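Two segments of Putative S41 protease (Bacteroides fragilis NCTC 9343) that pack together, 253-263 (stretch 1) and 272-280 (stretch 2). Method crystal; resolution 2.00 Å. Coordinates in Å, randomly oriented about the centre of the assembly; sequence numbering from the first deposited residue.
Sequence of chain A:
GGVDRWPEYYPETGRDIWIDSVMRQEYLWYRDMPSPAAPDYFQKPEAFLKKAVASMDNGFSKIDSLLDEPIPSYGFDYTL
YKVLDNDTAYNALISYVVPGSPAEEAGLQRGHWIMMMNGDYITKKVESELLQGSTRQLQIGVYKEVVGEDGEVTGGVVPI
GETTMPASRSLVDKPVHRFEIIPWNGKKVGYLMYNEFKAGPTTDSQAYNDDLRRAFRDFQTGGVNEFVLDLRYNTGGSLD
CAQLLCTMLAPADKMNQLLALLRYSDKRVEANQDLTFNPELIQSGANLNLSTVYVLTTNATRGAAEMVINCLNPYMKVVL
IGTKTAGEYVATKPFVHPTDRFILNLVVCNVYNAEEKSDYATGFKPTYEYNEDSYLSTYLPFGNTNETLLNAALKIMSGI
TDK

Stretch 1 (253-263) DKMNQLLALLR
Stretch 2, residues 272-280: NQDLTFNPE

What fills the apolar centre? Phe-277 (chi1 -70°, chi2 -81°) points toward stretch 1 and is clamped on both ring faces. Leu-259 (t, p) lays CD1 3.4 Å from Phe-277 CZ, a CH-pi contact, while Lys-254 CB covers the opposite face, 4.1 Å from Phe-277 CD2. Selenomethionine Met-255 (m, m) extends the patch, its SE 4.0 Å from Pro-279 CB. Farther along the strands, Leu-262 CD1 (m, p) meets Leu-275 CD1 (m, t) at 3.8 Å, on the same sheet face as Ala-260 and Gln-273.

How do the backbones hold this register? Strands 258-263 and 273-276 run antiparallel, their N-to-C directions 156° apart. Leu-262 pairs with Gln-273: Leu-262 N donates to Gln-273 O at 2.8 Å, and Gln-273 N returns a bond to Leu-262 O at 3.1 Å. Ala-260 pairs likewise with Leu-275: Ala-260 N to Leu-275 O is 3.0 Å, Leu-275 N to Ala-260 O 2.8 Å.

Where does the regular ladder break? Leu-259, at phi/psi -110/-49, forms a bulge that shifts the register by one, so Leu-275 O also accepts from Leu-259 N at 2.7 Å. Leu-258 then lies beside Thr-276, CA to CA 4.4 Å, with side chains diverging. Beyond it, Phe-277 N donates to Gln-257 O (2.9 Å), and Asn-256 N, within the type II turn 254-257, donates to Phe-277 O (2.7 Å).

What closes the polar edge? At one end Arg-263 (m, m, t, chi4 -95°) starts away from stretch 2, but its guanidinium returns edge-on to Asp-274 (chi1 m), forming a salt bridge with NH2 3.0 Å from Asp-274 OD1. At the other, Asn-256 ND2 donates to two waters, at 2.6 and 2.8 Å; the first also bonds Thr-276 OG1 (2.7 Å), the second donates to Glu-280 OE1 (2.7 Å).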

ATOM      1  N   ASP A 253      21.628  10.640 -14.818  1.00 34.56           N
ATOM      2  CA  ASP A 253      22.257   9.967 -15.955  1.00 35.49           C
ATOM      3  C   ASP A 253      21.563   8.660 -16.394  1.00 35.91           C
ATOM      4  O   ASP A 253      22.027   7.987 -17.343  1.00 37.65           O
ATOM      5  CB  ASP A 253      23.765   9.753 -15.714  1.00 36.57           C
ATOM      6  CG  ASP A 253      24.080   8.864 -14.516  1.00 43.96           C
ATOM      7  OD1 ASP A 253      23.178   8.380 -13.803  1.00 42.65           O
ATOM      8  OD2 ASP A 253      25.285   8.674 -14.274  1.00 49.34           O
ATOM      9  N   LYS A 254      20.492   8.258 -15.712  1.00 32.78           N
ATOM     10  CA  LYS A 254      19.763   7.050 -16.081  1.00 31.80           C
ATOM     11  C   LYS A 254      18.582   7.284 -17.001  1.00 32.28           C
ATOM     12  O   LYS A 254      17.934   6.320 -17.443  1.00 29.89           O
ATOM     13  CB  LYS A 254      19.249   6.292 -14.841  1.00 31.25           C
ATOM     14  CG  LYS A 254      20.310   5.929 -13.796  1.00 38.06           C
ATOM     15  CD  LYS A 254      21.532   5.297 -14.336  1.00 32.76           C
ATOM     16  CE  LYS A 254      22.501   4.963 -13.202  1.00 43.45           C
ATOM     17  NZ  LYS A 254      23.836   4.527 -13.658  1.00 35.14           N
HETATM   18  N   MSE A 255      18.315   8.534 -17.350  1.00 33.29           N
HETATM   19  CA  MSE A 255      17.190   8.794 -18.185  1.00 30.60           C
HETATM   20  C   MSE A 255      17.310   7.981 -19.453  1.00 31.81           C
HETATM   21  O   MSE A 255      18.397   7.900 -20.041  1.00 28.61           O
HETATM   22  CB  MSE A 255      17.069  10.270 -18.522  1.00 30.86           C
HETATM   23  CG  MSE A 255      16.764  11.191 -17.320  1.00 32.34           C
HETATM   24 SE   MSE A 255      15.086  10.649 -16.382  0.75 27.20          SE
HETATM   25  CE  MSE A 255      15.783   9.655 -14.953  1.00 30.68           C
ATOM     26  N   ASN A 256      16.171   7.383 -19.837  1.00 29.32           N
ATOM     27  CA  ASN A 256      15.987   6.609 -21.068  1.00 27.42           C
ATOM     28  C   ASN A 256      16.492   5.183 -20.995  1.00 30.32           C
ATOM     29  O   ASN A 256      16.296   4.432 -21.918  1.00 24.70           O
ATOM     30  CB  ASN A 256      16.539   7.321 -22.313  1.00 30.51           C
ATOM     31  CG  ASN A 256      15.896   8.672 -22.565  1.00 30.97           C
ATOM     32  OD1 ASN A 256      16.578   9.664 -22.857  1.00 36.33           O
ATOM     33  ND2 ASN A 256      14.594   8.697 -22.547  1.00 23.87           N
ATOM     34  N   GLN A 257      17.079   4.800 -19.869  1.00 30.24           N
ATOM     35  CA  GLN A 257      17.502   3.422 -19.656  1.00 30.95           C
ATOM     36  C   GLN A 257      16.301   2.549 -19.316  1.00 30.24           C
ATOM     37  O   GLN A 257      15.283   3.039 -18.839  1.00 30.20           O
ATOM     38  CB  GLN A 257      18.608   3.387 -18.575  1.00 30.96           C
ATOM     39  CG  GLN A 257      19.868   4.179 -19.100  1.00 30.44           C
ATOM     40  CD  GLN A 257      21.118   4.059 -18.267  1.00 35.60           C
ATOM     41  OE1 GLN A 257      21.864   5.039 -18.085  1.00 51.07           O
ATOM     42  NE2 GLN A 257      21.361   2.899 -17.772  1.00 26.45           N
ATOM     43  N   LEU A 258      16.438   1.243 -19.538  1.00 29.09           N
ATOM     44  CA  LEU A 258      15.369   0.296 -19.249  1.00 29.29           C
ATOM     45  C   LEU A 258      15.041   0.202 -17.739  1.00 29.70           C
ATOM     46  O   LEU A 258      15.925   0.100 -16.916  1.00 29.18           O
ATOM     47  CB  LEU A 258      15.736  -1.121 -19.788  1.00 30.71           C
ATOM     48  CG  LEU A 258      15.657  -1.297 -21.331  1.00 40.19           C
ATOM     49  CD1 LEU A 258      16.368  -2.623 -21.713  1.00 39.39           C
ATOM     50  CD2 LEU A 258      14.192  -1.218 -21.914  1.00 31.61           C
ATOM     51  N   LEU A 259      13.757   0.248 -17.404  1.00 28.48           N
ATOM     52  CA  LEU A 259      13.321   0.196 -16.036  1.00 27.59           C
ATOM     53  C   LEU A 259      12.613  -1.124 -15.732  1.00 26.17           C
ATOM     54  O   LEU A 259      12.830  -1.733 -14.705  1.00 29.94           O
ATOM     55  CB  LEU A 259      12.365   1.343 -15.734  1.00 27.64           C
ATOM     56  CG  LEU A 259      11.779   1.314 -14.312  1.00 31.80           C
ATOM     57  CD1 LEU A 259      12.842   1.658 -13.286  1.00 30.94           C
ATOM     58  CD2 LEU A 259      10.544   2.241 -14.265  1.00 28.93           C
ATOM     59  N   ALA A 260      11.674  -1.495 -16.584  1.00 28.57           N
ATOM     60  CA  ALA A 260      10.879  -2.712 -16.399  1.00 27.26           C
ATOM     61  C   ALA A 260      10.492  -3.351 -17.706  1.00 29.49           C
ATOM     62  O   ALA A 260      10.238  -2.657 -18.720  1.00 31.59           O
ATOM     63  CB  ALA A 260       9.628  -2.438 -15.551  1.00 28.11           C
ATOM     64  N   LEU A 261      10.435  -4.683 -17.670  1.00 30.51           N
ATOM     65  CA  LEU A 261      10.154  -5.510 -18.836  1.00 28.55           C
ATOM     66  C   LEU A 261       8.912  -6.271 -18.479  1.00 30.72           C
ATOM     67  O   LEU A 261       8.958  -7.181 -17.667  1.00 27.12           O
ATOM     68  CB  LEU A 261      11.330  -6.444 -19.121  1.00 33.00           C
ATOM     69  CG  LEU A 261      12.770  -5.913 -19.307  1.00 31.73           C
ATOM     70  CD1 LEU A 261      13.661  -7.086 -19.606  1.00 32.05           C
ATOM     71  CD2 LEU A 261      12.871  -4.835 -20.413  1.00 32.11           C
ATOM     72  N   LEU A 262       7.782  -5.850 -19.045  1.00 28.40           N
ATOM     73  CA  LEU A 262       6.509  -6.525 -18.850  1.00 29.37           C
ATOM     74  C   LEU A 262       6.390  -7.643 -19.886  1.00 31.48           C
ATOM     75  O   LEU A 262       6.335  -7.363 -21.089  1.00 26.24           O
ATOM     76  CB  LEU A 262       5.336  -5.548 -19.000  1.00 28.81           C
ATOM     77  CG  LEU A 262       5.085  -4.524 -17.837  1.00 29.48           C
ATOM     78  CD1 LEU A 262       6.267  -3.751 -17.426  1.00 37.51           C
ATOM     79  CD2 LEU A 262       3.991  -3.572 -18.181  1.00 27.12           C
ATOM     80  N   ARG A 263       6.341  -8.884 -19.405  1.00 27.45           N
ATOM     81  CA  ARG A 263       6.232 -10.066 -20.239  1.00 26.58           C
ATOM     82  C   ARG A 263       4.996 -10.930 -19.909  1.00 28.21           C
ATOM     83  O   ARG A 263       4.859 -11.495 -18.814  1.00 28.60           O
ATOM     84  CB  ARG A 263       7.529 -10.827 -20.133  1.00 29.06           C
ATOM     85  CG  ARG A 263       8.747 -10.002 -20.557  1.00 25.09           C
ATOM     86  CD  ARG A 263       8.668  -9.693 -22.028  1.00 26.59           C
ATOM     87  NE  ARG A 263       9.864  -9.053 -22.596  1.00 28.12           N
ATOM     88  CZ  ARG A 263      10.022  -7.742 -22.756  1.00 28.29           C
ATOM     89  NH1 ARG A 263       9.084  -6.884 -22.380  1.00 30.12           N
ATOM     90  NH2 ARG A 263      11.122  -7.310 -23.311  1.00 31.31           N
ATOM     91  N   ASN A 272       3.293  -7.092 -24.455  1.00 29.66           N
ATOM     92  CA  ASN A 272       4.605  -6.918 -23.845  1.00 29.50           C
ATOM     93  C   ASN A 272       5.007  -5.466 -23.966  1.00 32.01           C
ATOM     94  O   ASN A 272       4.701  -4.813 -24.989  1.00 30.60           O
ATOM     95  CB  ASN A 272       5.667  -7.826 -24.514  1.00 31.24           C
ATOM     96  CG  ASN A 272       5.520  -9.282 -24.180  1.00 28.48           C
ATOM     97  OD1 ASN A 272       4.620  -9.674 -23.446  1.00 27.52           O
ATOM     98  ND2 ASN A 272       6.392 -10.117 -24.756  1.00 26.55           N
ATOM     99  N   GLN A 273       5.701  -4.961 -22.943  1.00 32.18           N
ATOM    100  CA  GLN A 273       6.122  -3.573 -22.890  1.00 34.36           C
ATOM    101  C   GLN A 273       7.436  -3.410 -22.201  1.00 32.71           C
ATOM    102  O   GLN A 273       7.656  -4.063 -21.175  1.00 30.53           O
ATOM    103  CB  GLN A 273       5.187  -2.723 -22.034  1.00 32.59           C
ATOM    104  CG  GLN A 273       4.078  -2.107 -22.634  1.00 37.30           C
ATOM    105  CD  GLN A 273       3.417  -1.092 -21.692  1.00 38.79           C
ATOM    106  OE1 GLN A 273       2.701  -1.472 -20.772  1.00 44.79           O
ATOM    107  NE2 GLN A 273       3.629   0.199 -21.959  1.00 43.63           N
ATOM    108  N   ASP A 274       8.250  -2.467 -22.709  1.00 29.26           N
ATOM    109  CA  ASP A 274       9.557  -2.101 -22.139  1.00 30.61           C
ATOM    110  C   ASP A 274       9.387  -0.697 -21.579  1.00 32.04           C
ATOM    111  O   ASP A 274       9.299   0.286 -22.340  1.00 34.02           O
ATOM    112  CB  ASP A 274      10.687  -2.075 -23.214  1.00 28.50           C
ATOM    113  CG  ASP A 274      11.090  -3.462 -23.689  1.00 30.76           C
ATOM    114  OD1 ASP A 274      10.746  -4.355 -22.958  1.00 29.45           O
ATOM    115  OD2 ASP A 274      11.806  -3.695 -24.702  1.00 29.19           O
ATOM    116  N   LEU A 275       9.308  -0.585 -20.274  1.00 28.78           N
ATOM    117  CA  LEU A 275       9.224   0.735 -19.624  1.00 31.21           C
ATOM    118  C   LEU A 275      10.635   1.234 -19.355  1.00 29.03           C
ATOM    119  O   LEU A 275      11.517   0.497 -18.880  1.00 30.40           O
ATOM    120  CB  LEU A 275       8.434   0.645 -18.334  1.00 26.82           C
ATOM    121  CG  LEU A 275       6.995   0.068 -18.443  1.00 28.85           C
ATOM    122  CD1 LEU A 275       6.338   0.054 -17.142  1.00 26.47           C
ATOM    123  CD2 LEU A 275       6.118   0.838 -19.508  1.00 27.41           C
ATOM    124  N   THR A 276      10.849   2.503 -19.654  1.00 29.24           N
ATOM    125  CA  THR A 276      12.091   3.163 -19.350  1.00 30.60           C
ATOM    126  C   THR A 276      11.955   4.244 -18.276  1.00 30.70           C
ATOM    127  O   THR A 276      10.842   4.623 -17.875  1.00 30.02           O
ATOM    128  CB  THR A 276      12.632   3.888 -20.603  1.00 32.84           C
ATOM    129  OG1 THR A 276      11.756   5.007 -20.936  1.00 30.87           O
ATOM    130  CG2 THR A 276      12.769   2.918 -21.755  1.00 33.12           C
ATOM    131  N   PHE A 277      13.108   4.733 -17.811  1.00 29.68           N
ATOM    132  CA  PHE A 277      13.146   5.938 -17.032  1.00 28.74           C
ATOM    133  C   PHE A 277      12.822   6.980 -18.114  1.00 26.74           C
ATOM    134  O   PHE A 277      13.654   7.277 -18.961  1.00 27.65           O
ATOM    135  CB  PHE A 277      14.509   6.184 -16.397  1.00 28.39           C
ATOM    136  CG  PHE A 277      14.887   5.224 -15.277  1.00 25.07           C
ATOM    137  CD1 PHE A 277      14.413   5.393 -14.003  1.00 33.21           C
ATOM    138  CD2 PHE A 277      15.812   4.236 -15.495  1.00 32.14           C
ATOM    139  CE1 PHE A 277      14.792   4.537 -12.974  1.00 27.89           C
ATOM    140  CE2 PHE A 277      16.197   3.414 -14.496  1.00 31.86           C
ATOM    141  CZ  PHE A 277      15.694   3.540 -13.237  1.00 29.26           C
ATOM    142  N   ASN A 278      11.598   7.513 -18.119  1.00 26.56           N
ATOM    143  CA  ASN A 278      11.136   8.353 -19.242  1.00 30.56           C
ATOM    144  C   ASN A 278      10.952   9.813 -18.860  1.00 31.00           C
ATOM    145  O   ASN A 278       9.937  10.175 -18.265  1.00 30.83           O
ATOM    146  CB  ASN A 278       9.835   7.757 -19.785  1.00 31.65           C
ATOM    147  CG  ASN A 278       9.327   8.432 -21.029  1.00 30.41           C
ATOM    148  OD1 ASN A 278       9.839   9.473 -21.516  1.00 28.12           O
ATOM    149  ND2 ASN A 278       8.287   7.830 -21.580  1.00 36.96           N
ATOM    150  N   PRO A 279      11.906  10.666 -19.262  1.00 33.42           N
ATOM    151  CA  PRO A 279      11.857  12.045 -18.824  1.00 33.01           C
ATOM    152  C   PRO A 279      10.683  12.859 -19.349  1.00 33.27           C
ATOM    153  O   PRO A 279      10.313  13.870 -18.738  1.00 31.26           O
ATOM    154  CB  PRO A 279      13.215  12.615 -19.276  1.00 32.97           C
ATOM    155  CG  PRO A 279      13.582  11.794 -20.481  1.00 36.19           C
ATOM    156  CD  PRO A 279      13.058  10.399 -20.151  1.00 33.32           C
ATOM    157  N   GLU A 280      10.034  12.402 -20.419  1.00 35.94           N
ATOM    158  CA  GLU A 280       8.835  13.105 -20.908  1.00 33.24           C
ATOM    159  C   GLU A 280       7.642  12.934 -19.938  1.00 31.10           C
ATOM    160  O   GLU A 280       6.654  13.640 -20.044  1.00 31.18           O
ATOM    161  CB  GLU A 280       8.440  12.599 -22.287  1.00 32.00           C
ATOM    162  CG  GLU A 280       9.234  13.182 -23.450  1.00 39.11           C
ATOM    163  CD  GLU A 280      10.620  12.630 -23.591  1.00 52.42           C
ATOM    164  OE1 GLU A 280      10.789  11.399 -23.425  1.00 54.03           O
ATOM    165  OE2 GLU A 280      11.544  13.431 -23.911  1.00 58.55           O
TER
HETATM  166  O   HOH W   1      12.673   6.921 -22.564  1.00 29.69           O
HETATM  167  O   HOH W   2      13.325  10.751 -23.941  1.00 48.40           O